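Local coordinates for protein extracellular invertase (PDB 5XH8) that probably hydrolyses sucrose at its beta-fructofuranoside bond and transfers fructosyl units to sugar acceptors, building fructooligosaccharides such as 1-kestose, at residues 22-25 with 26-29; 420-423 with 424-428; 15-18 with 19-23. All coordinates share one frame; numbering follows the deposited sequence.

Interaction 1: 22-25 with 26-29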
ATOM      1  N   LEU A  22     -24.926  19.435 -30.788  1.00 26.35           N
ATOM      2  CA  LEU A  22     -25.528  20.213 -29.712  1.00 24.29           C
ATOM      3  C   LEU A  22     -24.508  20.786 -28.696  1.00 25.04           C
ATOM      4  O   LEU A  22     -24.868  21.092 -27.564  1.00 25.12           O
ATOM      5  CB  LEU A  22     -26.576  19.379 -28.997  1.00 26.36           C
ATOM      6  CG  LEU A  22     -27.733  18.783 -29.830  1.00 27.32           C
ATOM      7  CD1 LEU A  22     -28.627  17.966 -28.928  1.00 26.44           C
ATOM      8  CD2 LEU A  22     -28.547  19.874 -30.523  1.00 27.02           C
ATOM      9  N   PHE A  23     -23.269  21.002 -29.116  1.00 26.30           N
ATOM     10  CA  PHE A  23     -22.232  21.502 -28.204  1.00 26.31           C
ATOM     11  C   PHE A  23     -22.615  22.839 -27.556  1.00 27.63           C
ATOM     12  O   PHE A  23     -22.543  22.979 -26.332  1.00 24.63           O
ATOM     13  CB  PHE A  23     -20.887  21.612 -28.928  1.00 26.54           C
ATOM     14  CG  PHE A  23     -19.757  22.022 -28.037  1.00 25.82           C
ATOM     15  CD1 PHE A  23     -19.122  21.090 -27.219  1.00 26.06           C
ATOM     16  CD2 PHE A  23     -19.317  23.340 -28.012  1.00 26.97           C
ATOM     17  CE1 PHE A  23     -18.063  21.477 -26.376  1.00 26.76           C
ATOM     18  CE2 PHE A  23     -18.273  23.734 -27.163  1.00 28.57           C
ATOM     19  CZ  PHE A  23     -17.646  22.788 -26.351  1.00 27.26           C
ATOM     20  N   GLU A  24     -23.080  23.797 -28.358  1.00 28.08           N
ATOM     21  CA  GLU A  24     -23.434  25.121 -27.837  1.00 27.76           C
ATOM     22  C   GLU A  24     -24.832  25.254 -27.259  1.00 27.78           C
ATOM     23  O   GLU A  24     -25.113  26.236 -26.568  1.00 29.26           O
ATOM     24  CB  GLU A  24     -23.202  26.212 -28.906  1.00 29.30           C
ATOM     25  CG  GLU A  24     -21.751  26.373 -29.371  1.00 32.17           C
ATOM     26  CD  GLU A  24     -20.754  26.859 -28.281  1.00 37.06           C
ATOM     27  OE1 GLU A  24     -21.169  27.199 -27.149  1.00 38.54           O
ATOM     28  OE2 GLU A  24     -19.521  26.888 -28.548  1.00 38.07           O
ATOM     29  N   THR A  25     -25.694  24.261 -27.486  1.00 26.74           N
ATOM     30  CA  THR A  25     -27.128  24.395 -27.257  1.00 25.21           C
ATOM     31  C   THR A  25     -27.468  24.901 -25.883  1.00 26.83           C
ATOM     32  O   THR A  25     -28.217  25.896 -25.739  1.00 26.28           O
ATOM     33  CB  THR A  25     -27.838  23.044 -27.488  1.00 26.10           C
ATOM     34  OG1 THR A  25     -27.530  22.582 -28.803  1.00 23.29           O
ATOM     35  CG2 THR A  25     -29.365  23.166 -27.341  1.00 27.84           C
ATOM     36  N   TRP A  26     -26.908  24.218 -24.878  1.00 24.52           N
ATOM     37  CA  TRP A  26     -27.226  24.459 -23.471  1.00 24.98           C
ATOM     38  C   TRP A  26     -26.010  24.926 -22.642  1.00 23.95           C
ATOM     39  O   TRP A  26     -26.077  25.028 -21.409  1.00 26.19           O
ATOM     40  CB  TRP A  26     -27.815  23.178 -22.896  1.00 24.83           C
ATOM     41  CG  TRP A  26     -29.217  22.869 -23.408  1.00 26.69           C
ATOM     42  CD1 TRP A  26     -30.263  23.756 -23.561  1.00 27.00           C
ATOM     43  CD2 TRP A  26     -29.733  21.578 -23.786  1.00 27.42           C
ATOM     44  NE1 TRP A  26     -31.385  23.094 -24.014  1.00 27.16           N
ATOM     45  CE2 TRP A  26     -31.088  21.764 -24.171  1.00 26.83           C
ATOM     46  CE3 TRP A  26     -29.183  20.282 -23.836  1.00 26.56           C
ATOM     47  CZ2 TRP A  26     -31.892  20.712 -24.591  1.00 26.90           C
ATOM     48  CZ3 TRP A  26     -29.992  19.226 -24.258  1.00 28.24           C
ATOM     49  CH2 TRP A  26     -31.341  19.451 -24.620  1.00 27.77           C
ATOM     50  N   ARG A  27     -24.935  25.244 -23.343  1.00 24.24           N
ATOM     51  CA  ARG A  27     -23.639  25.523 -22.748  1.00 24.78           C
ATOM     52  C   ARG A  27     -23.591  26.891 -22.061  1.00 24.91           C
ATOM     53  O   ARG A  27     -23.895  27.916 -22.668  1.00 23.63           O
ATOM     54  CB  ARG A  27     -22.555  25.438 -23.818  1.00 24.60           C
ATOM     55  CG  ARG A  27     -21.129  25.400 -23.286  1.00 25.00           C
ATOM     56  CD  ARG A  27     -20.130  25.072 -24.383  1.00 23.57           C
ATOM     57  NE  ARG A  27     -18.766  25.159 -23.874  1.00 23.63           N
ATOM     58  CZ  ARG A  27     -18.125  24.227 -23.161  1.00 22.85           C
ATOM     59  NH1 ARG A  27     -18.681  23.053 -22.871  1.00 23.02           N
ATOM     60  NH2 ARG A  27     -16.892  24.475 -22.735  1.00 23.50           N
ATOM     61  N   PRO A  28     -23.173  26.909 -20.796  1.00 24.58           N
ATOM     62  CA  PRO A  28     -23.035  28.195 -20.135  1.00 25.20           C
ATOM     63  C   PRO A  28     -21.809  28.973 -20.639  1.00 24.04           C
ATOM     64  O   PRO A  28     -20.878  28.380 -21.214  1.00 25.31           O
ATOM     65  CB  PRO A  28     -22.922  27.801 -18.664  1.00 25.04           C
ATOM     66  CG  PRO A  28     -22.264  26.472 -18.687  1.00 25.16           C
ATOM     67  CD  PRO A  28     -22.791  25.793 -19.913  1.00 26.62           C
ATOM     68  N   ARG A  29     -21.814  30.285 -20.422  1.00 24.02           N
ATOM     69  CA  ARG A  29     -20.644  31.141 -20.725  1.00 24.39           C
ATOM     70  C   ARG A  29     -19.892  31.705 -19.517  1.00 22.98           C
ATOM     71  O   ARG A  29     -18.740  32.137 -19.668  1.00 24.23           O
ATOM     72  CB  ARG A  29     -21.069  32.289 -21.650  1.00 25.12           C
ATOM     73  CG  ARG A  29     -21.966  33.338 -21.020  1.00 26.33           C
ATOM     74  CD  ARG A  29     -22.077  34.573 -21.925  1.00 29.07           C
ATOM     75  NE  ARG A  29     -22.701  34.265 -23.219  1.00 31.24           N
ATOM     76  CZ  ARG A  29     -23.714  34.924 -23.803  1.00 35.34           C
ATOM     77  NH1 ARG A  29     -24.282  36.023 -23.277  1.00 35.14           N
ATOM     78  NH2 ARG A  29     -24.154  34.483 -24.979  1.00 35.33           N
TER
HETATM   79  O   HOH W   1     -25.310  22.066 -24.913  1.00 29.57           O

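Interaction 2: 420-423 with 424-428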
ATOM      1  N   ARG A 420     -17.590  37.930  -4.935  1.00 27.77           N
ATOM      2  CA  ARG A 420     -17.901  39.329  -5.250  1.00 29.34           C
ATOM      3  C   ARG A 420     -17.561  39.723  -6.673  1.00 29.01           C
ATOM      4  O   ARG A 420     -18.393  40.353  -7.349  1.00 29.08           O
ATOM      5  CB  ARG A 420     -17.316  40.308  -4.223  1.00 29.66           C
ATOM      6  CG  ARG A 420     -15.796  40.438  -4.201  1.00 29.44           C
ATOM      7  CD  ARG A 420     -15.317  41.078  -2.897  1.00 29.42           C
ATOM      8  NE  ARG A 420     -15.768  40.286  -1.751  1.00 31.30           N
ATOM      9  CZ  ARG A 420     -15.635  40.635  -0.468  1.00 31.06           C
ATOM     10  NH1 ARG A 420     -15.011  41.761  -0.124  1.00 31.00           N
ATOM     11  NH2 ARG A 420     -16.112  39.842   0.470  1.00 29.09           N
ATOM     12  N   GLU A 421     -16.385  39.303  -7.145  1.00 27.36           N
ATOM     13  CA  GLU A 421     -15.904  39.695  -8.462  1.00 28.23           C
ATOM     14  C   GLU A 421     -16.695  39.021  -9.596  1.00 29.55           C
ATOM     15  O   GLU A 421     -16.917  39.620 -10.665  1.00 27.75           O
ATOM     16  CB  GLU A 421     -14.434  39.385  -8.625  1.00 30.45           C
ATOM     17  CG  GLU A 421     -13.543  39.985  -7.547  1.00 31.94           C
ATOM     18  CD  GLU A 421     -13.209  39.032  -6.401  1.00 30.09           C
ATOM     19  OE1 GLU A 421     -14.042  38.167  -6.046  1.00 31.01           O
ATOM     20  OE2 GLU A 421     -12.109  39.166  -5.825  1.00 30.61           O
ATOM     21  N   THR A 422     -17.109  37.779  -9.354  1.00 28.63           N
ATOM     22  CA  THR A 422     -17.975  37.063 -10.276  1.00 28.31           C
ATOM     23  C   THR A 422     -19.369  37.700 -10.337  1.00 28.54           C
ATOM     24  O   THR A 422     -19.931  37.829 -11.425  1.00 26.90           O
ATOM     25  CB  THR A 422     -18.070  35.573  -9.901  1.00 26.27           C
ATOM     26  OG1 THR A 422     -16.808  34.973 -10.174  1.00 25.53           O
ATOM     27  CG2 THR A 422     -19.146  34.858 -10.707  1.00 26.83           C
ATOM     28  N   LYS A 423     -19.937  38.067  -9.189  1.00 29.09           N
ATOM     29  CA  LYS A 423     -21.232  38.729  -9.192  1.00 31.01           C
ATOM     30  C   LYS A 423     -21.199  40.047 -10.010  1.00 30.58           C
ATOM     31  O   LYS A 423     -22.112  40.302 -10.819  1.00 28.76           O
ATOM     32  CB  LYS A 423     -21.743  38.982  -7.775  1.00 33.42           C
ATOM     33  CG  LYS A 423     -23.135  39.580  -7.760  1.00 36.47           C
ATOM     34  CD  LYS A 423     -23.692  39.737  -6.359  1.00 40.22           C
ATOM     35  CE  LYS A 423     -25.154  40.165  -6.416  1.00 42.46           C
ATOM     36  NZ  LYS A 423     -25.557  40.609  -5.060  1.00 46.12           N
ATOM     37  N   ALA A 424     -20.147  40.848  -9.815  1.00 28.31           N
ATOM     38  CA  ALA A 424     -20.009  42.105 -10.551  1.00 31.10           C
ATOM     39  C   ALA A 424     -19.890  41.839 -12.054  1.00 33.06           C
ATOM     40  O   ALA A 424     -20.482  42.572 -12.863  1.00 30.73           O
ATOM     41  CB  ALA A 424     -18.807  42.907 -10.057  1.00 30.45           C
ATOM     42  N   ALA A 425     -19.148  40.782 -12.428  1.00 30.55           N
ATOM     43  CA  ALA A 425     -19.003  40.452 -13.836  1.00 30.23           C
ATOM     44  C   ALA A 425     -20.330  39.940 -14.437  1.00 29.74           C
ATOM     45  O   ALA A 425     -20.659  40.263 -15.583  1.00 30.06           O
ATOM     46  CB  ALA A 425     -17.856  39.477 -14.066  1.00 30.98           C
ATOM     47  N   LEU A 426     -21.100  39.182 -13.667  1.00 29.79           N
ATOM     48  CA  LEU A 426     -22.430  38.759 -14.099  1.00 31.46           C
ATOM     49  C   LEU A 426     -23.373  39.940 -14.392  1.00 34.86           C
ATOM     50  O   LEU A 426     -24.228  39.853 -15.279  1.00 35.07           O
ATOM     51  CB  LEU A 426     -23.085  37.851 -13.055  1.00 29.64           C
ATOM     52  CG  LEU A 426     -22.522  36.434 -12.845  1.00 29.84           C
ATOM     53  CD1 LEU A 426     -23.250  35.743 -11.693  1.00 29.80           C
ATOM     54  CD2 LEU A 426     -22.638  35.595 -14.103  1.00 30.00           C
ATOM     55  N   LEU A 427     -23.215  41.020 -13.641  1.00 36.31           N
ATOM     56  CA  LEU A 427     -24.063  42.206 -13.772  1.00 39.10           C
ATOM     57  C   LEU A 427     -23.487  43.251 -14.713  1.00 40.73           C
ATOM     58  O   LEU A 427     -24.044  44.327 -14.836  1.00 47.37           O
ATOM     59  CB  LEU A 427     -24.293  42.840 -12.401  1.00 37.47           C
ATOM     60  CG  LEU A 427     -25.032  41.994 -11.378  1.00 36.15           C
ATOM     61  CD1 LEU A 427     -25.032  42.718 -10.039  1.00 38.24           C
ATOM     62  CD2 LEU A 427     -26.445  41.673 -11.821  1.00 35.37           C
ATOM     63  N   SER A 428     -22.395  42.946 -15.399  1.00 42.47           N
ATOM     64  CA  SER A 428     -21.771  43.918 -16.272  1.00 44.70           C
ATOM     65  C   SER A 428     -22.502  44.057 -17.611  1.00 49.11           C
ATOM     66  O   SER A 428     -22.086  44.862 -18.443  1.00 51.38           O
ATOM     67  CB  SER A 428     -20.303  43.569 -16.506  1.00 43.23           C
ATOM     68  OG  SER A 428     -20.183  42.364 -17.217  1.00 40.85           O
TER

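Interaction 3: 15-18 with 19-23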
ATOM      1  N   SER A  15     -31.047  12.259 -29.601  1.00 29.06           N
ATOM      2  CA  SER A  15     -30.087  11.173 -29.793  1.00 31.74           C
ATOM      3  C   SER A  15     -29.890  10.723 -31.226  1.00 32.78           C
ATOM      4  O   SER A  15     -29.017   9.921 -31.449  1.00 30.91           O
ATOM      5  CB  SER A  15     -30.454   9.978 -28.923  1.00 33.24           C
ATOM      6  OG  SER A  15     -30.279  10.368 -27.576  1.00 37.06           O
ATOM      7  N   THR A  16     -30.679  11.227 -32.185  1.00 31.64           N
ATOM      8  CA  THR A  16     -30.463  10.917 -33.604  1.00 31.29           C
ATOM      9  C   THR A  16     -29.537  11.890 -34.287  1.00 31.22           C
ATOM     10  O   THR A  16     -29.160  11.643 -35.417  1.00 30.77           O
ATOM     11  CB  THR A  16     -31.799  10.891 -34.405  1.00 31.05           C
ATOM     12  OG1 THR A  16     -32.422  12.195 -34.400  1.00 29.16           O
ATOM     13  CG2 THR A  16     -32.745   9.867 -33.798  1.00 30.79           C
ATOM     14  N   LEU A  17     -29.180  13.000 -33.633  1.00 30.54           N
ATOM     15  CA  LEU A  17     -28.338  14.022 -34.282  1.00 31.34           C
ATOM     16  C   LEU A  17     -26.856  13.609 -34.293  1.00 30.80           C
ATOM     17  O   LEU A  17     -26.476  12.702 -33.560  1.00 30.88           O
ATOM     18  CB  LEU A  17     -28.523  15.384 -33.611  1.00 31.83           C
ATOM     19  CG  LEU A  17     -29.914  16.020 -33.773  1.00 32.75           C
ATOM     20  CD1 LEU A  17     -30.089  17.187 -32.820  1.00 33.62           C
ATOM     21  CD2 LEU A  17     -30.125  16.487 -35.207  1.00 33.40           C
ATOM     22  N   PRO A  18     -26.029  14.248 -35.147  1.00 29.99           N
ATOM     23  CA  PRO A  18     -24.608  13.938 -35.158  1.00 31.41           C
ATOM     24  C   PRO A  18     -23.891  14.311 -33.861  1.00 30.89           C
ATOM     25  O   PRO A  18     -24.368  15.152 -33.081  1.00 28.49           O
ATOM     26  CB  PRO A  18     -24.047  14.795 -36.304  1.00 31.75           C
ATOM     27  CG  PRO A  18     -25.222  15.144 -37.144  1.00 32.07           C
ATOM     28  CD  PRO A  18     -26.389  15.203 -36.213  1.00 31.25           C
ATOM     29  N   ASN A  19     -22.750  13.667 -33.670  1.00 31.05           N
ATOM     30  CA  ASN A  19     -21.865  13.935 -32.535  1.00 33.75           C
ATOM     31  C   ASN A  19     -21.427  15.376 -32.577  1.00 31.60           C
ATOM     32  O   ASN A  19     -21.075  15.870 -33.639  1.00 30.07           O
ATOM     33  CB  ASN A  19     -20.620  13.067 -32.611  1.00 33.64           C
ATOM     34  CG  ASN A  19     -20.920  11.612 -32.356  1.00 34.37           C
ATOM     35  OD1 ASN A  19     -21.973  11.257 -31.842  1.00 34.05           O
ATOM     36  ND2 ASN A  19     -19.986  10.759 -32.721  1.00 38.44           N
ATOM     37  N   GLY A  20     -21.489  16.059 -31.439  1.00 28.59           N
ATOM     38  CA  GLY A  20     -21.036  17.453 -31.382  1.00 27.73           C
ATOM     39  C   GLY A  20     -22.026  18.501 -31.848  1.00 28.00           C
ATOM     40  O   GLY A  20     -21.769  19.679 -31.656  1.00 27.25           O
ATOM     41  N   SER A  21     -23.177  18.096 -32.421  1.00 28.16           N
ATOM     42  CA  SER A  21     -24.094  19.037 -33.057  1.00 26.53           C
ATOM     43  C   SER A  21     -24.797  19.913 -32.029  1.00 25.51           C
ATOM     44  O   SER A  21     -25.182  21.029 -32.349  1.00 26.71           O
ATOM     45  CB  SER A  21     -25.114  18.290 -33.949  1.00 27.69           C
ATOM     46  OG  SER A  21     -25.966  17.462 -33.173  1.00 25.96           O
ATOM     47  N   LEU A  22     -24.926  19.435 -30.788  1.00 26.35           N
ATOM     48  CA  LEU A  22     -25.528  20.213 -29.712  1.00 24.29           C
ATOM     49  C   LEU A  22     -24.508  20.786 -28.696  1.00 25.04           C
ATOM     50  O   LEU A  22     -24.868  21.092 -27.564  1.00 25.12           O
ATOM     51  CB  LEU A  22     -26.576  19.379 -28.997  1.00 26.36           C
ATOM     52  CG  LEU A  22     -27.733  18.783 -29.830  1.00 27.32           C
ATOM     53  CD1 LEU A  22     -28.627  17.966 -28.928  1.00 26.44           C
ATOM     54  CD2 LEU A  22     -28.547  19.874 -30.523  1.00 27.02           C
ATOM     55  N   PHE A  23     -23.269  21.002 -29.116  1.00 26.30           N
ATOM     56  CA  PHE A  23     -22.232  21.502 -28.204  1.00 26.31           C
ATOM     57  C   PHE A  23     -22.615  22.839 -27.556  1.00 27.63           C
ATOM     58  O   PHE A  23     -22.543  22.979 -26.332  1.00 24.63           O
ATOM     59  CB  PHE A  23     -20.887  21.612 -28.928  1.00 26.54           C
ATOM     60  CG  PHE A  23     -19.757  22.022 -28.037  1.00 25.82           C
ATOM     61  CD1 PHE A  23     -19.122  21.090 -27.219  1.00 26.06           C
ATOM     62  CD2 PHE A  23     -19.317  23.340 -28.012  1.00 26.97           C
ATOM     63  CE1 PHE A  23     -18.063  21.477 -26.376  1.00 26.76           C
ATOM     64  CE2 PHE A  23     -18.273  23.734 -27.163  1.00 28.57           C
ATOM     65  CZ  PHE A  23     -17.646  22.788 -26.351  1.00 27.26           C
TER

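Interaction 1: 22-25 with 26-29
Phe23 and Arg27 both set CG opposite their own backbone N (chi1 -176° and -167°), and the arginine chain, extended from CG to NE, brings the guanidinium up against the phenyl ring. Phe23 CZ sits over the centre of the guanidinium face, 3.5 Å from Arg27 CZ; the two planes are 21° apart. Glu24 bends back at chi2 and lays OE1 3.6 Å from Arg27 CD. Its carboxylate stays 4.5 Å, measured from OE1, from Arg27 NE, beyond salt-bridge range. The arginine is instead paired with the C-terminal carboxylate of Tyr605 through NE and bonded to Pro34 O through NH2, which probably fixes how the guanidinium is turned. Next to this pair, the Thr25 methyl CG2 makes a CH-pi contact 3.7 Å from the centroid of the Trp26 five-membered ring, while OG1 bonds to Tyr7. Water 1 accepts from Trp26 N at 2.7 Å and lies 2.9 Å from Leu22 O, to which it probably donates. A weak backbone bond, Arg27 N to Glu24 O (3.4 Å), follows three residues, 23-25, with helical backbone angles: an irregular helix-like turn in the N-terminal arm, ahead of the first propeller strand, 37-47.

Interaction 2: 420-423 with 424-428
Helix 420-426 is a short alpha-helix that follows strand 408-418 and precedes strand 430-439, and four successive i to i+4 backbone bonds hold it. Ala424 N reaches Arg420 O at 3.1 Å, Ala425 N reaches Glu421 O, and Leu426 N binds Thr422 O at 2.9 Å, the shortest of the four. The last, Leu427 N to Lys423 O, bends to 139° at the hydrogen as the chain starts to leave the helix.

On the buried side Thr422 and Leu426 stand one turn apart. Leu426 CG, opposite its carbonyl carbon (chi1 -70°), lies 3.3 Å from Thr422 O, and the methyl CG2 of Thr422 comes 4.3 Å from that same CG. The hydroxyl of Thr422 is bonded to Leu73 O. Both residues rest on Leu372 of strand 366-385, and Leu426 also meets Val457 of strand 455-463, so this face is wedged between a sheet of the five-bladed GH32 propeller and the C-terminal beta-sandwich. Helix 420-426 thus lies in the connection from one domain to the other.

The exposed side pairs Lys423 with Leu427. Lys423 runs out fully extended, its CG 4.3 Å from Leu427 CD1, whereas Leu427 CG comes 3.4 Å from Lys423 O. At the start of the helix, Arg420 forms a salt bridge to Glu375, and Glu421 OE2 is hydrogen-bonded to Ser336 while OE1 makes a salt bridge to Arg341. At the other end Ala425 O takes two donors from one residue: Ser428 OG at 2.7 Å and Ser428 N at 3.2 Å.

Interaction 3: 15-18 with 19-23
Ser21 folds its hydroxyl back onto Pro18 across a type II beta turn, Pro18 to Ser21, which overlaps a type I turn from Gly20 to Phe23. With chi1 at 65°, Ser21 OG is placed between its own backbone N and carbonyl carbon, the crowded position, and from there it donates to Pro18 O at 2.8 Å. Ser21 N grips the same oxygen at 3.2 Å but from well above the carbonyl plane (48° out of it), while OG is tilted only 19°. One carbonyl therefore takes two bonds from one residue. Gly20, at the third position of the first turn, has a positive phi, where a CB would jam against the preceding carbonyl oxygen. The hydroxyl is flanked by carbon too: Leu17 CB lies 3.3 Å from Ser21 OG, and Pro18 CD lies 3.8 Å from it. The Asn19 side chain touches Asn362 of helix 361-364. Leu17 and Leu22 both hold CG opposite the carbonyl carbon, and their chains cross at about a right angle. They touch branch to branch, Leu17 CD1 meeting Leu22 CD2 at 3.9 Å.

In the fold
From the N terminus, interaction 3 comes first: its overlapping turns close a small surface loop at 18-23 beside helix 361-364. Leu22 and Phe23 belong also to interaction 1, so the second turn passes directly into the helix-like turn of 22-29, the two centres being about 12 Å apart. That turn joins the N-terminal arm to the C terminus at Tyr605 and to Trp366, at the start of strand 366-385. Interaction 2 follows in series much later, its nearest atoms about 7 Å from interaction 1 and about 18 Å from interaction 3; none nests in or crosses another. Strand 366-385 is common ground, meeting Arg27 through Trp366 and helix 420-426 through Leu372.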